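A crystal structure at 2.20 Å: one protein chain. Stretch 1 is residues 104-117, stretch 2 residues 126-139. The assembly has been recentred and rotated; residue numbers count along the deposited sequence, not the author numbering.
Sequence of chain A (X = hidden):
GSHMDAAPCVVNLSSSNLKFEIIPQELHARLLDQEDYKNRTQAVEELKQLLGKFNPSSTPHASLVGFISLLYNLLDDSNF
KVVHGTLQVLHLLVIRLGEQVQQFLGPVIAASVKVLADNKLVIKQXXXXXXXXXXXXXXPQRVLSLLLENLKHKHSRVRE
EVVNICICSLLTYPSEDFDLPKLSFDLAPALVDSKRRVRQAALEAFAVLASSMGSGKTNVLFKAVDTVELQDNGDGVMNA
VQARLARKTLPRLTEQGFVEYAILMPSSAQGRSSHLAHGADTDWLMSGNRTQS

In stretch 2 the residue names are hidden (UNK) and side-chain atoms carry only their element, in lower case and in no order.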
# COMPACT_ATOMS: atom_id res chain seq x y z
N PHE A 104 -8.95 5.71 11.57
CA PHE A 104 -8.32 6.61 10.61
C PHE A 104 -7.85 5.96 9.31
O PHE A 104 -6.89 6.42 8.67
CB PHE A 104 -7.13 7.31 11.26
CG PHE A 104 -7.49 8.07 12.49
CD1 PHE A 104 -8.02 9.34 12.39
CD2 PHE A 104 -7.32 7.52 13.74
CE1 PHE A 104 -8.36 10.05 13.52
CE2 PHE A 104 -7.67 8.21 14.87
CZ PHE A 104 -8.19 9.48 14.76
N LEU A 105 -8.53 4.89 8.91
CA LEU A 105 -8.10 4.09 7.78
C LEU A 105 -7.98 4.89 6.47
O LEU A 105 -7.00 4.75 5.70
CB LEU A 105 -9.07 2.93 7.59
CG LEU A 105 -8.61 1.81 6.68
CD1 LEU A 105 -7.30 1.25 7.23
CD2 LEU A 105 -9.70 0.74 6.61
N GLY A 106 -8.98 5.73 6.24
CA GLY A 106 -9.06 6.54 5.03
C GLY A 106 -7.92 7.52 4.87
O GLY A 106 -7.21 7.49 3.85
N PRO A 107 -7.75 8.44 5.85
CA PRO A 107 -6.62 9.36 5.90
C PRO A 107 -5.25 8.67 5.82
O PRO A 107 -4.41 9.11 5.05
CB PRO A 107 -6.80 10.04 7.26
CG PRO A 107 -8.25 10.07 7.46
CD PRO A 107 -8.78 8.79 6.84
N VAL A 108 -5.03 7.61 6.59
CA VAL A 108 -3.72 6.96 6.57
C VAL A 108 -3.48 6.37 5.18
O VAL A 108 -2.37 6.47 4.64
CB VAL A 108 -3.59 5.88 7.67
CG1 VAL A 108 -2.28 5.07 7.49
CG2 VAL A 108 -3.60 6.52 9.05
N ILE A 109 -4.51 5.78 4.57
CA ILE A 109 -4.32 5.24 3.22
C ILE A 109 -4.10 6.34 2.17
O ILE A 109 -3.29 6.16 1.26
CB ILE A 109 -5.51 4.32 2.80
CG1 ILE A 109 -5.35 2.95 3.45
CG2 ILE A 109 -5.55 4.13 1.28
CD1 ILE A 109 -6.40 1.91 3.01
N ALA A 110 -4.76 7.49 2.29
CA ALA A 110 -4.52 8.57 1.32
C ALA A 110 -3.07 9.05 1.45
O ALA A 110 -2.33 9.22 0.44
CB ALA A 110 -5.49 9.72 1.54
N ALA A 111 -2.65 9.22 2.71
CA ALA A 111 -1.27 9.61 3.00
C ALA A 111 -0.29 8.62 2.40
O ALA A 111 0.71 9.00 1.80
CB ALA A 111 -1.05 9.73 4.50
N SER A 112 -0.59 7.33 2.51
CA SER A 112 0.34 6.33 2.01
C SER A 112 0.35 6.24 0.48
O SER A 112 1.40 5.97 -0.14
CB SER A 112 0.02 4.99 2.64
OG SER A 112 0.12 5.09 4.05
N VAL A 113 -0.79 6.48 -0.14
CA VAL A 113 -0.86 6.43 -1.59
C VAL A 113 -0.06 7.60 -2.19
O VAL A 113 0.61 7.43 -3.22
CB VAL A 113 -2.32 6.46 -2.10
CG1 VAL A 113 -2.34 6.67 -3.62
CG2 VAL A 113 -3.04 5.17 -1.73
N LYS A 114 -0.14 8.77 -1.56
CA LYS A 114 0.65 9.91 -2.02
C LYS A 114 2.14 9.59 -2.31
O LYS A 114 2.67 10.01 -3.33
CB LYS A 114 0.58 11.06 -1.01
CG LYS A 114 1.37 12.28 -1.46
CD LYS A 114 1.41 13.37 -0.40
CE LYS A 114 0.03 13.95 -0.14
NZ LYS A 114 0.07 15.02 0.88
N VAL A 115 2.80 8.85 -1.41
CA VAL A 115 4.23 8.60 -1.56
C VAL A 115 4.55 7.39 -2.44
O VAL A 115 5.71 7.06 -2.63
CB VAL A 115 4.93 8.40 -0.18
CG1 VAL A 115 4.80 9.66 0.67
CG2 VAL A 115 4.39 7.14 0.55
N LEU A 116 3.54 6.72 -2.98
CA LEU A 116 3.79 5.59 -3.86
C LEU A 116 4.42 6.01 -5.20
O LEU A 116 5.01 5.17 -5.91
CB LEU A 116 2.50 4.85 -4.15
CG LEU A 116 1.73 4.15 -3.03
CD1 LEU A 116 0.59 3.41 -3.68
CD2 LEU A 116 2.61 3.21 -2.22
N ALA A 117 4.28 7.29 -5.56
CA ALA A 117 4.88 7.82 -6.77
C ALA A 117 6.38 7.93 -6.63
O ALA A 117 7.10 8.06 -7.63
CB ALA A 117 4.30 9.18 -7.11
N UNK A 126 9.23 2.15 4.25
CA UNK A 126 8.27 2.67 5.21
C UNK A 126 6.80 2.46 4.79
O UNK A 126 5.96 2.07 5.63
o UNK A 126 9.14 3.42 8.15
c UNK A 126 10.12 3.59 7.38
o UNK A 126 11.26 3.14 7.65
c UNK A 126 8.53 4.15 5.49
c UNK A 126 9.92 4.37 6.09
N UNK A 127 6.46 2.68 3.53
CA UNK A 127 5.03 2.53 3.24
C UNK A 127 4.60 1.06 3.22
O UNK A 127 3.44 0.75 3.53
c UNK A 127 4.60 3.27 1.97
c UNK A 127 5.80 3.72 -0.20
c UNK A 127 4.75 1.58 0.08
c UNK A 127 6.22 3.36 -1.47
c UNK A 127 5.09 2.83 0.61
c UNK A 127 5.90 2.11 -1.96
o UNK A 127 6.32 1.78 -3.23
c UNK A 127 5.17 1.21 -1.19
N UNK A 128 5.51 0.14 2.90
CA UNK A 128 5.17 -1.28 3.01
C UNK A 128 4.92 -1.65 4.47
O UNK A 128 3.96 -2.41 4.79
c UNK A 128 6.26 -2.17 2.40
c UNK A 128 4.06 -3.88 0.82
s UNK A 128 4.71 -2.38 0.05
c UNK A 128 6.33 -2.18 0.86
N UNK A 129 5.77 -1.13 5.37
CA UNK A 129 5.49 -1.33 6.80
C UNK A 129 4.08 -0.86 7.16
O UNK A 129 3.28 -1.59 7.81
c UNK A 129 6.51 -0.60 7.68
n UNK A 129 11.26 0.25 8.58
c UNK A 129 8.88 -0.27 8.34
c UNK A 129 7.89 -1.25 7.73
c UNK A 129 10.27 -0.85 8.41
N UNK A 130 3.76 0.36 6.73
CA UNK A 130 2.43 0.90 7.04
C UNK A 130 1.29 0.01 6.51
O UNK A 130 0.40 -0.38 7.27
c UNK A 130 2.27 2.33 6.52
c UNK A 130 3.17 3.26 7.31
c UNK A 130 0.84 2.79 6.71
c UNK A 130 3.59 4.49 6.57
N UNK A 131 1.31 -0.31 5.22
CA UNK A 131 0.23 -1.11 4.65
C UNK A 131 0.09 -2.50 5.31
O UNK A 131 -1.04 -2.97 5.48
c UNK A 131 -1.40 0.26 2.29
c UNK A 131 -1.83 1.36 1.56
c UNK A 131 0.85 0.71 1.62
c UNK A 131 -0.94 2.14 0.86
c UNK A 131 -0.06 -0.08 2.33
c UNK A 131 0.41 1.81 0.88
c UNK A 131 0.40 -1.27 3.13
N UNK A 132 1.20 -3.14 5.68
CA UNK A 132 1.11 -4.43 6.33
C UNK A 132 0.52 -4.30 7.72
O UNK A 132 -0.29 -5.15 8.14
c UNK A 132 2.48 -5.13 6.40
c UNK A 132 2.91 -5.69 5.04
c UNK A 132 4.42 -6.00 4.98
c UNK A 132 2.08 -6.92 4.71
N UNK A 133 0.89 -3.24 8.43
CA UNK A 133 0.26 -3.00 9.73
C UNK A 133 -1.27 -2.81 9.57
O UNK A 133 -2.08 -3.42 10.30
c UNK A 133 0.74 -2.88 14.13
n UNK A 133 1.70 -3.79 14.86
c UNK A 133 1.03 -2.92 12.64
c UNK A 133 0.54 -1.67 11.89
c UNK A 133 0.88 -1.78 10.42
N UNK A 134 -1.66 -1.97 8.61
CA UNK A 134 -3.07 -1.73 8.32
C UNK A 134 -3.79 -3.05 8.07
O UNK A 134 -4.83 -3.30 8.65
c UNK A 134 -3.26 -0.81 7.12
c UNK A 134 -2.88 0.68 7.25
c UNK A 134 -3.53 1.34 8.46
c UNK A 134 -3.25 1.42 5.97
N UNK A 135 -3.23 -3.89 7.21
CA UNK A 135 -3.87 -5.17 6.92
C UNK A 135 -3.99 -6.05 8.14
O UNK A 135 -4.97 -6.77 8.30
c UNK A 135 -2.39 -4.99 2.01
c UNK A 135 -3.11 -5.93 5.85
c UNK A 135 -3.19 -5.28 4.51
s UNK A 135 -2.11 -6.11 3.37
N UNK A 136 -2.97 -6.00 8.99
CA UNK A 136 -2.99 -6.76 10.22
C UNK A 136 -4.13 -6.30 11.13
O UNK A 136 -4.76 -7.12 11.80
c UNK A 136 -1.55 -7.51 12.19
c UNK A 136 0.64 -6.38 12.67
c UNK A 136 -1.66 -6.62 10.96
n UNK A 136 1.37 -7.41 11.87
c UNK A 136 -0.66 -6.89 13.26
N UNK A 137 -4.41 -5.00 11.14
CA UNK A 137 -5.36 -4.44 12.09
C UNK A 137 -6.82 -4.50 11.61
O UNK A 137 -7.71 -4.83 12.40
c UNK A 137 -4.97 -2.99 12.42
o UNK A 137 -2.95 -4.36 15.01
o UNK A 137 -4.89 -3.35 15.32
c UNK A 137 -3.86 -3.58 14.63
c UNK A 137 -3.71 -2.87 13.28
N UNK A 138 -7.08 -4.19 10.35
CA UNK A 138 -8.47 -4.20 9.86
C UNK A 138 -8.74 -5.27 8.81
O UNK A 138 -9.82 -5.32 8.22
c UNK A 138 -8.33 -1.74 10.24
c UNK A 138 -8.34 -2.59 7.88
c UNK A 138 -8.86 -2.81 9.31
N UNK A 139 -7.78 -6.16 8.57
CA UNK A 139 -7.98 -7.21 7.60
C UNK A 139 -7.61 -6.75 6.19
O UNK A 139 -7.86 -5.62 5.80

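Position 126 carries three carbons in a row, the third holding two oxygens, which makes a glutamate, E126; it has no contact with stretch 1. Position 127 has one carbon, then a six-carbon ring bearing an oxygen, and it touches V115 and L116: a phenol, Y127. Its CA-to-CB bond points toward stretch 1, where L116 CD2 sits over one face of the Y127 ring, 3.4 Å from the centroid and 10° off the normal, a CH-pi contact. V115 CG2 approaches Y127 CD2 obliquely at 3.8 Å, and the phenol oxygen is hydrogen-bonded elsewhere in the structure.

Position 128 is unbranched, two carbons, a sulfur and a carbon, and its CA-to-CB bond points away: M128. Position 129 runs four carbons to a nitrogen and is exposed; it is K129, whose NZ forms a salt bridge with E126 OE2 at 3.0 Å, one turn back on its own helix.

Position 130 has four carbons forked at the first, one arm two carbons long, and touches V108 and S112; the fork spells isoleucine. The CA-to-CB bond of I130 points toward stretch 1, and I130 CG2 meets V108 CG1 at 3.9 Å and S112 OG at 3.6 Å. Position 131 shows one carbon and a six-carbon ring without an oxygen, set against I109, S112 and L116, hence F131. Its CA-to-CB bond points sideways, yet the ring end comes nearer: F131 CZ lies 3.5 Å from S112 CB, its CE1 4.3 Å from I109 CG1 and its CE2 4.1 Å from L116 CD2.

Position 132, four carbons forked at the second, touches nothing on stretch 1; it is L132. Position 133, four carbons ending in nitrogen, is likewise out of reach: K133. Position 134 repeats the fork at the second carbon, but here the CA-to-CB bond points toward stretch 1 and the side chain touches L105, V108 and I109. It is L134, and its closest pairs are L134 CD1 to I109 CG1 at 3.6 Å, and L134 CD2 to L105 CD1 at 4.0 Å and to V108 CG1 at 4.1 Å.

Position 135, again two carbons, sulfur, carbon, has its CA-to-CB bond pointing away and is M135. Position 136 is a four-carbon chain with a terminal nitrogen, exposed: K136. Position 137, three carbons with two oxygens on the last, is E137, also free of stretch 1. Position 138 holds one carbon carrying two more and touches L105; V138 puts CG2 3.8 Å from L105 CD2. Position 139 has no side-chain atoms. G139 leaves helical geometry with phi 87°, where a CB would jam against the preceding carbonyl oxygen.

The rule is a heptad-like stripe: 127, 130, 131, 134 and 138 face a helix running nearly antiparallel, at 154° and 10.3 Å between axes. The backbones come closest where small S112 faces Y127, their CA atoms 6.2 Å apart. S112 OG donates a 2.9 Å hydrogen bond to V108 O, within its own helix, so its hydroxyl is satisfied among hydrocarbons. No hydrogen bond or salt bridge crosses between the stretches; the 535 Å² buried is mostly apolar packing, with one CH-pi contact, while the charged side chains of stretch 2 stay out of the contact.

Stretch 2 (126-139) EYMKIFLKLMKEVG
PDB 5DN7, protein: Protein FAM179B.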